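Local structure of Non-ribosomal peptide synthetase (Streptomyces halstedii, 3WV4) at residues Y231-M241 against L277-V288; A306-S315 against F331-M339. The protein belongs to the AMP-binding (ANL) enzyme superfamily and is the N-terminal part of a non-ribosomal peptide synthetase. All coordinates share one frame; numbering follows the deposited sequence.

Contact 1: residues Y231-M241 against L277-V288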
# COMPACT_ATOMS: atom_id res chain seq x y z
N TYR A 231 10.27 -9.36 5.30
CA TYR A 231 9.11 -9.95 6.00
C TYR A 231 9.14 -11.45 5.70
O TYR A 231 9.63 -11.85 4.67
CB TYR A 231 7.76 -9.42 5.53
CG TYR A 231 7.38 -8.02 5.98
CD1 TYR A 231 8.03 -6.92 5.44
CD2 TYR A 231 6.30 -7.77 6.81
CE1 TYR A 231 7.67 -5.64 5.73
CE2 TYR A 231 5.93 -6.43 7.14
CZ TYR A 231 6.61 -5.37 6.57
OH TYR A 231 6.34 -3.97 6.87
N HIS A 232 8.65 -12.26 6.63
CA HIS A 232 8.57 -13.71 6.41
C HIS A 232 7.29 -14.27 7.05
O HIS A 232 6.54 -13.54 7.71
CB HIS A 232 9.83 -14.42 6.90
CG HIS A 232 10.15 -14.17 8.33
ND1 HIS A 232 9.50 -14.82 9.36
CD2 HIS A 232 11.04 -13.33 8.91
CE1 HIS A 232 9.99 -14.41 10.52
NE2 HIS A 232 10.91 -13.49 10.28
N ALA A 233 7.05 -15.55 6.79
CA ALA A 233 5.77 -16.17 7.08
C ALA A 233 5.38 -16.16 8.54
O ALA A 233 4.23 -16.20 8.85
CB ALA A 233 5.73 -17.61 6.52
N GLU A 234 6.35 -16.18 9.43
CA GLU A 234 6.07 -16.09 10.83
C GLU A 234 5.93 -14.64 11.36
O GLU A 234 5.77 -14.47 12.53
CB GLU A 234 7.14 -16.88 11.59
CG GLU A 234 6.95 -18.40 11.35
CD GLU A 234 7.94 -19.30 12.07
OE1 GLU A 234 9.18 -19.16 11.88
OE2 GLU A 234 7.47 -20.22 12.81
N ASP A 235 6.03 -13.59 10.52
CA ASP A 235 5.83 -12.23 11.03
C ASP A 235 4.37 -11.95 11.27
O ASP A 235 3.52 -12.58 10.74
CB ASP A 235 6.42 -11.16 10.13
CG ASP A 235 7.93 -11.04 10.29
OD1 ASP A 235 8.39 -10.90 11.45
OD2 ASP A 235 8.65 -11.06 9.24
N ILE A 236 4.10 -11.05 12.17
CA ILE A 236 2.77 -10.62 12.42
C ILE A 236 2.89 -9.10 12.27
O ILE A 236 3.61 -8.47 13.03
CB ILE A 236 2.35 -11.01 13.82
CG1 ILE A 236 2.22 -12.56 13.88
CG2 ILE A 236 1.05 -10.32 14.19
CD1 ILE A 236 1.77 -13.19 15.20
N VAL A 237 2.16 -8.53 11.30
CA VAL A 237 2.28 -7.13 10.91
C VAL A 237 1.13 -6.33 11.52
O VAL A 237 -0.05 -6.56 11.20
CB VAL A 237 2.26 -6.98 9.39
CG1 VAL A 237 2.56 -5.56 8.93
CG2 VAL A 237 3.29 -7.96 8.77
N PHE A 238 1.48 -5.39 12.39
CA PHE A 238 0.49 -4.56 13.04
C PHE A 238 0.33 -3.26 12.25
O PHE A 238 1.20 -2.39 12.27
CB PHE A 238 0.89 -4.27 14.48
CG PHE A 238 -0.23 -3.67 15.32
CD1 PHE A 238 -0.50 -2.32 15.29
CD2 PHE A 238 -1.04 -4.50 16.12
CE1 PHE A 238 -1.55 -1.79 16.04
CE2 PHE A 238 -2.06 -3.97 16.89
CZ PHE A 238 -2.34 -2.61 16.84
N CYS A 239 -0.80 -3.13 11.58
CA CYS A 239 -1.02 -2.07 10.66
C CYS A 239 -2.18 -1.20 11.11
O CYS A 239 -3.37 -1.59 11.05
CB CYS A 239 -1.29 -2.62 9.27
SG CYS A 239 -1.33 -1.32 8.05
N ARG A 240 -1.79 -0.01 11.52
CA ARG A 240 -2.70 1.00 12.01
C ARG A 240 -3.00 1.96 10.84
O ARG A 240 -3.96 2.75 10.87
CB ARG A 240 -2.00 1.65 13.20
CG ARG A 240 -2.77 2.67 13.99
CD ARG A 240 -3.56 2.11 15.20
NE ARG A 240 -3.37 3.09 16.28
CZ ARG A 240 -3.85 4.33 16.25
NH1 ARG A 240 -4.62 4.75 15.23
NH2 ARG A 240 -3.59 5.17 17.24
N MET A 241 -2.24 1.82 9.78
CA MET A 241 -2.43 2.62 8.58
C MET A 241 -3.56 2.09 7.76
O MET A 241 -3.77 0.87 7.71
CB MET A 241 -1.20 2.59 7.67
CG MET A 241 -0.23 3.75 7.89
SD MET A 241 0.77 3.61 9.36
CE MET A 241 1.07 1.85 9.25
N LEU A 277 -0.20 -4.45 20.86
CA LEU A 277 0.99 -4.92 20.20
C LEU A 277 1.49 -6.20 20.80
O LEU A 277 1.76 -7.15 20.08
CB LEU A 277 2.10 -3.88 20.25
CG LEU A 277 1.74 -2.67 19.36
CD1 LEU A 277 2.62 -1.46 19.68
CD2 LEU A 277 1.99 -3.08 17.92
N ARG A 278 1.64 -6.19 22.11
CA ARG A 278 2.15 -7.33 22.86
C ARG A 278 1.25 -8.54 22.71
O ARG A 278 1.70 -9.65 22.40
CB ARG A 278 2.38 -6.98 24.34
CG ARG A 278 2.76 -8.17 25.25
CD ARG A 278 2.66 -7.86 26.75
NE ARG A 278 2.90 -6.43 26.97
CZ ARG A 278 2.04 -5.57 27.50
NH1 ARG A 278 0.85 -5.95 27.96
NH2 ARG A 278 2.40 -4.30 27.60
N GLU A 279 -0.04 -8.32 22.94
CA GLU A 279 -1.00 -9.40 22.89
C GLU A 279 -1.19 -9.97 21.49
O GLU A 279 -1.61 -11.10 21.35
CB GLU A 279 -2.33 -8.96 23.51
CG GLU A 279 -2.19 -8.74 25.02
CD GLU A 279 -3.51 -8.48 25.74
OE1 GLU A 279 -4.56 -8.47 25.05
OE2 GLU A 279 -3.49 -8.28 26.99
N SER A 280 -0.93 -9.18 20.44
CA SER A 280 -1.04 -9.71 19.06
C SER A 280 0.25 -10.45 18.70
O SER A 280 0.32 -11.15 17.73
CB SER A 280 -1.32 -8.55 18.10
OG SER A 280 -0.24 -7.62 18.09
N GLY A 281 1.30 -10.31 19.48
CA GLY A 281 2.53 -10.98 19.10
C GLY A 281 3.20 -10.17 17.97
O GLY A 281 4.07 -10.68 17.29
N ALA A 282 2.80 -8.92 17.78
CA ALA A 282 3.28 -8.09 16.64
C ALA A 282 4.81 -8.16 16.50
O ALA A 282 5.50 -7.92 17.45
CB ALA A 282 2.88 -6.64 16.83
N THR A 283 5.30 -8.41 15.29
CA THR A 283 6.71 -8.35 15.01
C THR A 283 7.13 -7.19 14.14
O THR A 283 8.26 -6.72 14.28
CB THR A 283 7.19 -9.65 14.37
OG1 THR A 283 6.49 -9.86 13.14
CG2 THR A 283 6.90 -10.86 15.32
N MET A 284 6.28 -6.75 13.22
CA MET A 284 6.61 -5.66 12.31
C MET A 284 5.55 -4.60 12.42
O MET A 284 4.39 -4.94 12.51
CB MET A 284 6.62 -6.14 10.88
CG MET A 284 7.39 -7.43 10.62
SD MET A 284 9.15 -7.17 10.50
CE MET A 284 9.34 -6.50 8.86
N MET A 285 5.94 -3.33 12.45
CA MET A 285 5.00 -2.23 12.63
C MET A 285 5.36 -1.09 11.73
O MET A 285 6.36 -0.40 11.98
CB MET A 285 5.04 -1.73 14.06
CG MET A 285 3.97 -0.70 14.36
SD MET A 285 3.96 -0.09 16.06
CE MET A 285 2.55 1.01 15.86
N PRO A 286 4.56 -0.87 10.71
CA PRO A 286 4.87 0.36 9.96
C PRO A 286 4.45 1.56 10.80
O PRO A 286 3.44 1.47 11.51
CB PRO A 286 4.04 0.21 8.66
CG PRO A 286 3.03 -0.85 8.96
CD PRO A 286 3.61 -1.75 10.02
N ILE A 287 5.20 2.64 10.74
CA ILE A 287 4.88 3.83 11.52
C ILE A 287 5.05 5.11 10.70
O ILE A 287 5.62 5.11 9.60
CB ILE A 287 5.82 3.98 12.75
CG1 ILE A 287 7.28 4.01 12.27
CG2 ILE A 287 5.61 2.85 13.74
CD1 ILE A 287 8.23 4.55 13.31
N VAL A 288 4.60 6.20 11.32
CA VAL A 288 4.76 7.57 10.89
C VAL A 288 5.20 8.35 12.14
O VAL A 288 4.96 7.88 13.27
CB VAL A 288 3.37 8.02 10.34
CG1 VAL A 288 3.23 9.51 10.21
CG2 VAL A 288 3.07 7.34 9.03
O HOH W 1 1.12 0.39 12.15
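Met284 turns its CG beside the backbone N (chi1 -48°) and bends again at its next two torsions, which curls the chain back and sets Met284 CE over the centre of the Tyr231 ring, 3.5 Å from the centroid; the sulfur hangs farther above the same face, a Met-aromatic contact. Thr283 places OG1 between its own N and carbonyl carbon (chi1 60°). There OG1 of Thr283 donates to Asp235 OD1 at 2.7 Å, on the anti side of the carboxylate, and accepts the N-H of Ile236. Ile236 O in turn receives two N-H groups, from Thr283 N at 2.8 Å in the carbonyl plane and from Met284 N at 3.2 Å, tilted out of it. With Phe238 N bonded to Met284 O at 2.9 Å, these links tie strand 236-239, an outermost strand of one mixed sheet, to strand 284-287 of another, through a single bridge at Val237 and Met284. Leu277, from the last turn of helix 273-280, lays CD2 over one face of the Phe238 ring, off centre, and Ala282 CB meets Phe238 CB. Farther along, one water donates to both Phe238 O and Pro286 O and accepts from Arg240 N.

Contact 2: residues A306-S315 against F331-M339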
# COMPACT_ATOMS: atom_id res chain seq x y z
N ALA A 306 6.73 -4.67 24.51
CA ALA A 306 6.24 -5.53 23.46
C ALA A 306 7.47 -6.17 22.85
O ALA A 306 7.93 -5.81 21.77
CB ALA A 306 5.39 -4.77 22.46
N PRO A 307 8.06 -7.11 23.57
CA PRO A 307 9.34 -7.73 23.14
C PRO A 307 9.31 -8.45 21.78
O PRO A 307 10.34 -8.65 21.20
CB PRO A 307 9.64 -8.74 24.28
CG PRO A 307 8.26 -9.03 24.89
CD PRO A 307 7.59 -7.68 24.85
N THR A 308 8.14 -8.82 21.26
CA THR A 308 8.10 -9.47 19.94
C THR A 308 8.44 -8.55 18.75
O THR A 308 8.83 -9.02 17.72
CB THR A 308 6.73 -10.09 19.71
OG1 THR A 308 5.74 -9.06 19.84
CG2 THR A 308 6.49 -11.22 20.75
N LEU A 309 8.30 -7.23 18.93
CA LEU A 309 8.60 -6.25 17.89
C LEU A 309 10.07 -6.26 17.45
O LEU A 309 10.96 -6.05 18.28
CB LEU A 309 8.23 -4.88 18.38
CG LEU A 309 6.74 -4.55 18.23
CD1 LEU A 309 6.50 -3.22 18.87
CD2 LEU A 309 6.31 -4.49 16.77
N ARG A 310 10.28 -6.51 16.16
CA ARG A 310 11.60 -6.56 15.56
C ARG A 310 11.90 -5.47 14.52
O ARG A 310 13.08 -5.24 14.17
CB ARG A 310 11.86 -7.95 14.97
CG ARG A 310 11.25 -8.24 13.60
CD ARG A 310 11.51 -9.71 13.20
NE ARG A 310 11.02 -9.99 11.86
CZ ARG A 310 11.70 -9.74 10.72
NH1 ARG A 310 12.92 -9.27 10.75
NH2 ARG A 310 11.17 -10.01 9.56
N MET A 311 10.89 -4.79 14.01
CA MET A 311 11.14 -3.72 13.02
C MET A 311 10.03 -2.71 12.99
O MET A 311 8.85 -3.08 13.07
CB MET A 311 11.28 -4.28 11.60
CG MET A 311 11.89 -3.31 10.60
SD MET A 311 12.17 -4.06 8.98
CE MET A 311 13.32 -5.37 9.42
N PHE A 312 10.43 -1.44 12.95
CA PHE A 312 9.61 -0.32 12.63
C PHE A 312 10.04 0.23 11.28
O PHE A 312 11.25 0.46 11.07
CB PHE A 312 9.80 0.81 13.63
CG PHE A 312 9.41 0.45 15.01
CD1 PHE A 312 8.07 0.44 15.38
CD2 PHE A 312 10.37 0.07 15.95
CE1 PHE A 312 7.70 0.08 16.67
CE2 PHE A 312 9.99 -0.30 17.24
CZ PHE A 312 8.64 -0.30 17.60
N THR A 313 9.07 0.47 10.40
CA THR A 313 9.38 1.02 9.12
C THR A 313 8.65 2.36 8.95
O THR A 313 7.45 2.45 9.11
CB THR A 313 9.05 0.05 7.97
OG1 THR A 313 7.68 -0.23 7.90
CG2 THR A 313 9.70 -1.23 8.22
N ASN A 314 9.41 3.37 8.57
CA ASN A 314 8.91 4.70 8.51
C ASN A 314 9.02 5.16 7.08
O ASN A 314 10.12 5.19 6.49
CB ASN A 314 9.71 5.64 9.41
CG ASN A 314 9.11 7.04 9.45
OD1 ASN A 314 8.00 7.22 9.94
ND2 ASN A 314 9.83 8.01 8.97
N SER A 315 7.85 5.48 6.51
CA SER A 315 7.79 6.23 5.27
C SER A 315 7.21 7.59 5.71
O SER A 315 7.46 8.05 6.83
CB SER A 315 6.98 5.45 4.17
OG SER A 315 5.77 4.86 4.63
N PHE A 331 12.26 -0.78 22.74
CA PHE A 331 12.31 -2.04 22.00
C PHE A 331 13.72 -2.30 21.44
O PHE A 331 13.95 -2.10 20.24
CB PHE A 331 11.37 -1.94 20.85
CG PHE A 331 9.99 -1.51 21.26
CD1 PHE A 331 9.58 -0.22 21.09
CD2 PHE A 331 9.09 -2.44 21.84
CE1 PHE A 331 8.33 0.17 21.47
CE2 PHE A 331 7.81 -2.05 22.21
CZ PHE A 331 7.43 -0.73 22.03
N PRO A 332 14.65 -2.76 22.28
CA PRO A 332 16.05 -2.84 21.83
C PRO A 332 16.27 -3.94 20.81
O PRO A 332 17.26 -3.94 20.16
CB PRO A 332 16.80 -3.17 23.11
CG PRO A 332 15.77 -3.80 23.96
CD PRO A 332 14.53 -3.05 23.70
N GLY A 333 15.30 -4.82 20.64
CA GLY A 333 15.34 -5.83 19.59
C GLY A 333 14.83 -5.39 18.25
O GLY A 333 14.76 -6.19 17.33
N ALA A 334 14.47 -4.11 18.11
CA ALA A 334 13.75 -3.70 16.96
C ALA A 334 14.62 -2.76 16.17
O ALA A 334 15.28 -1.92 16.75
CB ALA A 334 12.41 -3.05 17.34
N GLN A 335 14.61 -2.91 14.85
CA GLN A 335 15.37 -2.04 13.93
C GLN A 335 14.47 -0.94 13.42
O GLN A 335 13.28 -1.15 13.30
CB GLN A 335 15.87 -2.88 12.75
CG GLN A 335 16.90 -3.89 13.22
CD GLN A 335 17.27 -4.91 12.18
OE1 GLN A 335 16.41 -5.63 11.62
NE2 GLN A 335 18.55 -5.07 12.00
N VAL A 336 15.02 0.26 13.24
CA VAL A 336 14.24 1.43 12.87
C VAL A 336 14.70 1.88 11.51
O VAL A 336 15.84 2.32 11.32
CB VAL A 336 14.45 2.55 13.87
CG1 VAL A 336 13.71 3.80 13.40
CG2 VAL A 336 14.00 2.13 15.24
N VAL A 337 13.85 1.64 10.53
CA VAL A 337 14.26 1.59 9.14
C VAL A 337 13.76 2.81 8.38
O VAL A 337 12.55 3.03 8.36
CB VAL A 337 13.72 0.32 8.48
CG1 VAL A 337 14.05 0.33 7.01
CG2 VAL A 337 14.28 -0.92 9.19
N ARG A 338 14.69 3.57 7.78
CA ARG A 338 14.29 4.73 7.04
C ARG A 338 14.01 4.39 5.62
O ARG A 338 14.68 3.54 5.02
CB ARG A 338 15.35 5.84 7.14
CG ARG A 338 15.53 6.47 8.56
CD ARG A 338 16.91 6.14 9.19
NE ARG A 338 18.03 6.62 8.42
CZ ARG A 338 19.29 6.20 8.46
NH1 ARG A 338 19.71 5.17 9.18
NH2 ARG A 338 20.18 6.85 7.73
N MET A 339 13.03 5.08 5.04
CA MET A 339 12.60 4.86 3.67
C MET A 339 12.19 6.18 3.05
O MET A 339 11.82 7.08 3.76
CB MET A 339 11.39 3.90 3.64
CG MET A 339 11.63 2.66 4.50
SD MET A 339 10.49 1.34 4.22
CE MET A 339 9.04 2.13 4.84
O HOH W 2 14.42 -6.97 12.90
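Arg310 O accepts from Gln335 N at 2.9 Å, from above the carbonyl plane, and also takes a proton from a water whose oxygen lies 2.7 Å from Gln335 OE1, to which it donates as well. From this start the parallel pairing runs on through Phe312 N to Gln335 O, Val337 N to Phe312 O and Asn314 N to Val337 O, the last stretched to 3.2 Å. On the face carrying Met311 and Thr313, Met311 CG lies 3.7 Å from Val337 CG2, and the bent end of Met339 brings its CE to Thr313 CB. The other face holds Phe312, whose CG stands beside its backbone N (chi1 -63°). That rotation carries CZ of Phe312 to Phe331 CD1 at 3.6 Å, the ring planes inclined at 59°, and CE2 to Ala334 CB. Leu309 CD1 sits over one face of the Phe331 ring, off centre, and Ala306 CB meets Phe331 CE2 at 3.6 Å. The two strands belong to a beta-alpha-beta unit connected by helix 321-330. Strand 284-287 flanks 311-314 on its far edge, helix 289-300 packs on Phe312 and Phe331, and Leu229 of helix 215-229 packs against Met311, Thr313 and Val337.

From the N terminus, the chain runs through 231-241, then helix 246-258, strand 261-264 and the first half of helix 273-280 before 277-288 returns to close contact 1. Helix 289-300 leads on to 306-315, and helix 321-330 to 331-339, which closes the shorter loop of contact 2. The loops follow in series, neither nested nor crossed. Their centres lie about 10 Å apart, and strands 284-287 and 311-314 are neighbours in one sheet. Two polar links also join the contacts: a salt bridge from Asp235 to Arg310 and a probable hydrogen bond between Ala282 O and Thr308 OG1. Together they connect the sheet edge at 236-239 to strands 284-287, 311-314 and 335-340.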